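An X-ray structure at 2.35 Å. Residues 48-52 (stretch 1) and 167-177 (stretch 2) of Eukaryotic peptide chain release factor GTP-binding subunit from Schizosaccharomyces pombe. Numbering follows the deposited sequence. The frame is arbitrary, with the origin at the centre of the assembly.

Stretch 1, residues 48-52: FIGHV
Stretch 2, residues 167-177: GQTREHAVLAR

Packing of a β-strand against a helix in the GTP-binding subunit of the Schizosaccharomyces pombe release factor. Phe48 and Ile49 are in extended strand conformation (phi/psi -108/136 and -130/147), Gly50 follows at 149/-180, and His51 (-77/150) lies in the loop beyond. Residues 169-177 form a regular helix that continues past Arg177; its first turn is tied by His172 N to Gln168 O (2.9 Å), and the i to i-4 pattern runs on to Arg177 N to Ala173 O (3.1 Å). Strand and helix run nearly antiparallel, at 155°, with their axes 8.2 Å apart at closest approach. In register, Gly50 CA lies 6.2 Å from His172 CA, and His51 CA 7.1 Å from Gln168 CA. The contact buries 298 Å², both sides summed, and no hydrogen bond crosses it: packing of side chains and backbone holds the two stretches together.

Ile49 covers the most surface. Its CA-to-CB bond points toward the helix, and with chi1 m and chi2 t (-58°, -179°), CG2 and CD1 both lie against the helix. CG2 lies 3.9 Å from His172 CB, 3.8 Å from His172 O and 4.1 Å from Leu175 CD2; CD1 comes within 3.8 Å of Ala176 CA and 4.0 Å of Ala176 CB. A branched aliphatic side chain suits this buried site because it can meet several apolar groups at once. Leu175 (chi1 t, chi2 p), whose CA-to-CB bond points toward the strand, supplies a methyl; Ala176 has a single methyl, and Ile49 CD1 packs against both its CA and its CB.

His172, also buried and with its CA-to-CB bond pointing toward the strand, has chi1 m (-71°) and chi2 173°, which lay its imidazole beside the backbone of Gly50 and His51. Gly50 N sits over one face of the ring, and His172 CE1 is 3.1 Å from His51 N. Glycine fits its backbone angles: a CB there would jam against the carbonyl O of Ile49. That CB would point away from the helix, yet still lie 4.5 Å from His172 ND1.

At the more open margin, His51 (chi1 t, chi2 -67°) has its CA-to-CB bond sideways and sets CD2 3.8 Å from Gln168 OE1, oblique to the imidazole. Gln168, whose CA-to-CB bond points toward the strand, has chi1 m, chi2 t and chi3 24°, with OE1 the atom nearest His51; the same OE1 accepts a weak hydrogen bond from His172 NE2 (3.3 Å, 126°), linking this margin to the buried histidine.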

ATOM      1  N   PHE A  48      -9.977  12.004   7.808  1.00 35.41           N
ATOM      2  CA  PHE A  48     -10.947  11.656   8.838  1.00 36.37           C
ATOM      3  C   PHE A  48     -12.183  12.539   8.689  1.00 36.51           C
ATOM      4  O   PHE A  48     -12.077  13.742   8.473  1.00 35.72           O
ATOM      5  CB  PHE A  48     -10.336  11.834  10.230  1.00 36.62           C
ATOM      6  CG  PHE A  48      -9.353  10.772  10.588  1.00 38.51           C
ATOM      7  CD1 PHE A  48      -8.096  10.769  10.035  1.00 40.64           C
ATOM      8  CD2 PHE A  48      -9.692   9.760  11.461  1.00 40.72           C
ATOM      9  CE1 PHE A  48      -7.188   9.779  10.355  1.00 41.47           C
ATOM     10  CE2 PHE A  48      -8.782   8.769  11.783  1.00 41.39           C
ATOM     11  CZ  PHE A  48      -7.533   8.782  11.230  1.00 41.22           C
ATOM     12  N   ILE A  49     -13.347  11.910   8.802  1.00 37.42           N
ATOM     13  CA  ILE A  49     -14.641  12.562   8.606  1.00 37.97           C
ATOM     14  C   ILE A  49     -15.557  12.256   9.789  1.00 38.05           C
ATOM     15  O   ILE A  49     -15.505  11.177  10.365  1.00 37.54           O
ATOM     16  CB  ILE A  49     -15.287  12.056   7.298  1.00 38.32           C
ATOM     17  CG1 ILE A  49     -14.365  12.335   6.108  1.00 38.40           C
ATOM     18  CG2 ILE A  49     -16.650  12.702   7.071  1.00 38.71           C
ATOM     19  CD1 ILE A  49     -14.931  11.887   4.782  1.00 39.10           C
ATOM     20  N   GLY A  50     -16.415  13.207  10.135  1.00 38.61           N
ATOM     21  CA  GLY A  50     -17.327  13.031  11.254  1.00 38.92           C
ATOM     22  C   GLY A  50     -17.645  14.331  11.940  1.00 39.15           C
ATOM     23  O   GLY A  50     -17.169  15.391  11.535  1.00 39.44           O
ATOM     24  N   HIS A  51     -18.470  14.251  12.977  1.00 39.58           N
ATOM     25  CA  HIS A  51     -18.839  15.428  13.762  1.00 39.76           C
ATOM     26  C   HIS A  51     -17.693  15.801  14.701  1.00 39.75           C
ATOM     27  O   HIS A  51     -16.940  14.939  15.144  1.00 39.79           O
ATOM     28  CB  HIS A  51     -20.125  15.153  14.554  1.00 39.80           C
ATOM     29  CG  HIS A  51     -20.830  16.387  15.019  1.00 40.00           C
ATOM     30  ND1 HIS A  51     -20.304  17.234  15.969  1.00 40.31           N
ATOM     31  CD2 HIS A  51     -22.031  16.911  14.674  1.00 39.97           C
ATOM     32  CE1 HIS A  51     -21.145  18.230  16.186  1.00 40.09           C
ATOM     33  NE2 HIS A  51     -22.202  18.056  15.413  1.00 39.69           N
ATOM     34  N   VAL A  52     -17.570  17.089  15.001  1.00 40.10           N
ATOM     35  CA  VAL A  52     -16.538  17.579  15.923  1.00 40.07           C
ATOM     36  C   VAL A  52     -16.621  16.880  17.272  1.00 39.75           C
ATOM     37  O   VAL A  52     -15.599  16.605  17.899  1.00 39.81           O
ATOM     38  CB  VAL A  52     -16.646  19.105  16.225  1.00 40.38           C
ATOM     39  CG1 VAL A  52     -15.247  19.680  16.558  1.00 40.74           C
ATOM     40  CG2 VAL A  52     -17.306  19.886  15.083  1.00 40.94           C
ATOM     41  N   GLY A 167     -29.147  16.125  12.048  1.00 36.98           N
ATOM     42  CA  GLY A 167     -27.892  15.383  12.000  1.00 36.44           C
ATOM     43  C   GLY A 167     -27.007  15.601  10.782  1.00 35.89           C
ATOM     44  O   GLY A 167     -27.453  16.095   9.748  1.00 35.86           O
ATOM     45  N   GLN A 168     -25.747  15.204  10.901  1.00 35.33           N
ATOM     46  CA  GLN A 168     -24.771  15.434   9.836  1.00 35.09           C
ATOM     47  C   GLN A 168     -24.296  14.157   9.155  1.00 34.48           C
ATOM     48  O   GLN A 168     -23.599  14.226   8.156  1.00 34.83           O
ATOM     49  CB  GLN A 168     -23.567  16.212  10.376  1.00 35.07           C
ATOM     50  CG  GLN A 168     -23.767  17.719  10.323  1.00 36.09           C
ATOM     51  CD  GLN A 168     -22.653  18.500  10.996  1.00 37.13           C
ATOM     52  OE1 GLN A 168     -21.526  18.016  11.126  1.00 37.91           O
ATOM     53  NE2 GLN A 168     -22.966  19.720  11.415  1.00 37.85           N
ATOM     54  N   THR A 169     -24.671  13.000   9.682  1.00 33.82           N
ATOM     55  CA  THR A 169     -24.132  11.732   9.201  1.00 33.29           C
ATOM     56  C   THR A 169     -24.416  11.452   7.718  1.00 33.31           C
ATOM     57  O   THR A 169     -23.604  10.828   7.045  1.00 33.23           O
ATOM     58  CB  THR A 169     -24.651  10.581  10.076  1.00 32.93           C
ATOM     59  OG1 THR A 169     -24.191  10.767  11.413  1.00 30.93           O
ATOM     60  CG2 THR A 169     -24.052   9.232   9.648  1.00 32.47           C
ATOM     61  N   ARG A 170     -25.562  11.906   7.223  1.00 33.59           N
ATOM     62  CA  ARG A 170     -25.884  11.782   5.808  1.00 34.01           C
ATOM     63  C   ARG A 170     -24.852  12.562   5.007  1.00 34.26           C
ATOM     64  O   ARG A 170     -24.207  12.027   4.114  1.00 34.49           O
ATOM     65  CB  ARG A 170     -27.278  12.321   5.510  1.00 34.04           C
ATOM     66  CG  ARG A 170     -27.577  12.438   4.026  1.00 35.32           C
ATOM     67  CD  ARG A 170     -29.039  12.477   3.686  1.00 36.52           C
ATOM     68  NE  ARG A 170     -29.301  11.852   2.388  1.00 38.81           N
ATOM     69  CZ  ARG A 170     -30.463  11.284   2.029  1.00 41.05           C
ATOM     70  NH1 ARG A 170     -31.508  11.249   2.864  1.00 41.56           N
ATOM     71  NH2 ARG A 170     -30.586  10.749   0.815  1.00 42.06           N
ATOM     72  N   GLU A 171     -24.698  13.829   5.356  1.00 34.70           N
ATOM     73  CA  GLU A 171     -23.747  14.714   4.704  1.00 35.34           C
ATOM     74  C   GLU A 171     -22.313  14.165   4.800  1.00 35.12           C
ATOM     75  O   GLU A 171     -21.529  14.310   3.865  1.00 34.85           O
ATOM     76  CB  GLU A 171     -23.862  16.112   5.305  1.00 35.78           C
ATOM     77  CG  GLU A 171     -22.721  17.061   4.979  1.00 37.85           C
ATOM     78  CD  GLU A 171     -22.958  18.449   5.552  1.00 40.21           C
ATOM     79  OE1 GLU A 171     -23.965  19.087   5.146  1.00 40.53           O
ATOM     80  OE2 GLU A 171     -22.148  18.884   6.415  1.00 42.07           O
ATOM     81  N   HIS A 172     -21.994  13.500   5.906  1.00 34.90           N
ATOM     82  CA  HIS A 172     -20.674  12.914   6.083  1.00 35.01           C
ATOM     83  C   HIS A 172     -20.427  11.744   5.146  1.00 35.36           C
ATOM     84  O   HIS A 172     -19.326  11.608   4.611  1.00 35.53           O
ATOM     85  CB  HIS A 172     -20.467  12.486   7.529  1.00 34.77           C
ATOM     86  CG  HIS A 172     -20.312  13.639   8.468  1.00 34.94           C
ATOM     87  ND1 HIS A 172     -20.264  13.490   9.837  1.00 34.90           N
ATOM     88  CD2 HIS A 172     -20.211  14.967   8.230  1.00 33.70           C
ATOM     89  CE1 HIS A 172     -20.134  14.674  10.399  1.00 33.92           C
ATOM     90  NE2 HIS A 172     -20.104  15.587   9.448  1.00 33.85           N
ATOM     91  N   ALA A 173     -21.433  10.902   4.943  1.00 35.66           N
ATOM     92  CA  ALA A 173     -21.293   9.785   4.014  1.00 36.21           C
ATOM     93  C   ALA A 173     -21.234  10.297   2.574  1.00 36.46           C
ATOM     94  O   ALA A 173     -20.447   9.799   1.768  1.00 36.65           O
ATOM     95  CB  ALA A 173     -22.427   8.793   4.184  1.00 36.31           C
ATOM     96  N   VAL A 174     -22.051  11.294   2.255  1.00 36.75           N
ATOM     97  CA  VAL A 174     -21.977  11.937   0.945  1.00 37.49           C
ATOM     98  C   VAL A 174     -20.582  12.560   0.728  1.00 38.05           C
ATOM     99  O   VAL A 174     -20.037  12.521  -0.381  1.00 38.33           O
ATOM    100  CB  VAL A 174     -23.064  13.003   0.789  1.00 37.58           C
ATOM    101  CG1 VAL A 174     -22.809  13.894  -0.432  1.00 37.50           C
ATOM    102  CG2 VAL A 174     -24.436  12.331   0.690  1.00 38.15           C
ATOM    103  N   LEU A 175     -19.996  13.094   1.794  1.00 38.13           N
ATOM    104  CA  LEU A 175     -18.667  13.675   1.714  1.00 38.35           C
ATOM    105  C   LEU A 175     -17.627  12.606   1.399  1.00 38.11           C
ATOM    106  O   LEU A 175     -16.763  12.826   0.566  1.00 38.56           O
ATOM    107  CB  LEU A 175     -18.315  14.406   3.011  1.00 38.51           C
ATOM    108  CG  LEU A 175     -17.042  15.253   3.001  1.00 39.34           C
ATOM    109  CD1 LEU A 175     -17.125  16.350   1.955  1.00 39.61           C
ATOM    110  CD2 LEU A 175     -16.806  15.847   4.392  1.00 39.70           C
ATOM    111  N   ALA A 176     -17.719  11.447   2.042  1.00 37.69           N
ATOM    112  CA  ALA A 176     -16.770  10.375   1.792  1.00 37.51           C
ATOM    113  C   ALA A 176     -16.831   9.906   0.333  1.00 37.79           C
ATOM    114  O   ALA A 176     -15.801   9.652  -0.287  1.00 37.94           O
ATOM    115  CB  ALA A 176     -17.024   9.215   2.720  1.00 37.45           C
ATOM    116  N   ARG A 177     -18.042   9.803  -0.208  1.00 37.76           N
ATOM    117  CA  ARG A 177     -18.241   9.430  -1.599  1.00 37.51           C
ATOM    118  C   ARG A 177     -17.663  10.511  -2.524  1.00 37.44           C
ATOM    119  O   ARG A 177     -16.940  10.197  -3.472  1.00 37.61           O
ATOM    120  CB  ARG A 177     -19.736   9.174  -1.884  1.00 37.46           C
ATOM    121  CG  ARG A 177     -20.036   8.085  -2.916  1.00 38.02           C
ATOM    122  CD  ARG A 177     -19.321   6.720  -2.701  1.00 38.29           C
ATOM    123  NE  ARG A 177     -20.264   5.647  -2.443  1.00 38.11           N
ATOM    124  CZ  ARG A 177     -19.970   4.338  -2.453  1.00 40.24           C
ATOM    125  NH1 ARG A 177     -18.739   3.880  -2.680  1.00 40.12           N
ATOM    126  NH2 ARG A 177     -20.933   3.462  -2.210  1.00 41.52           N
TER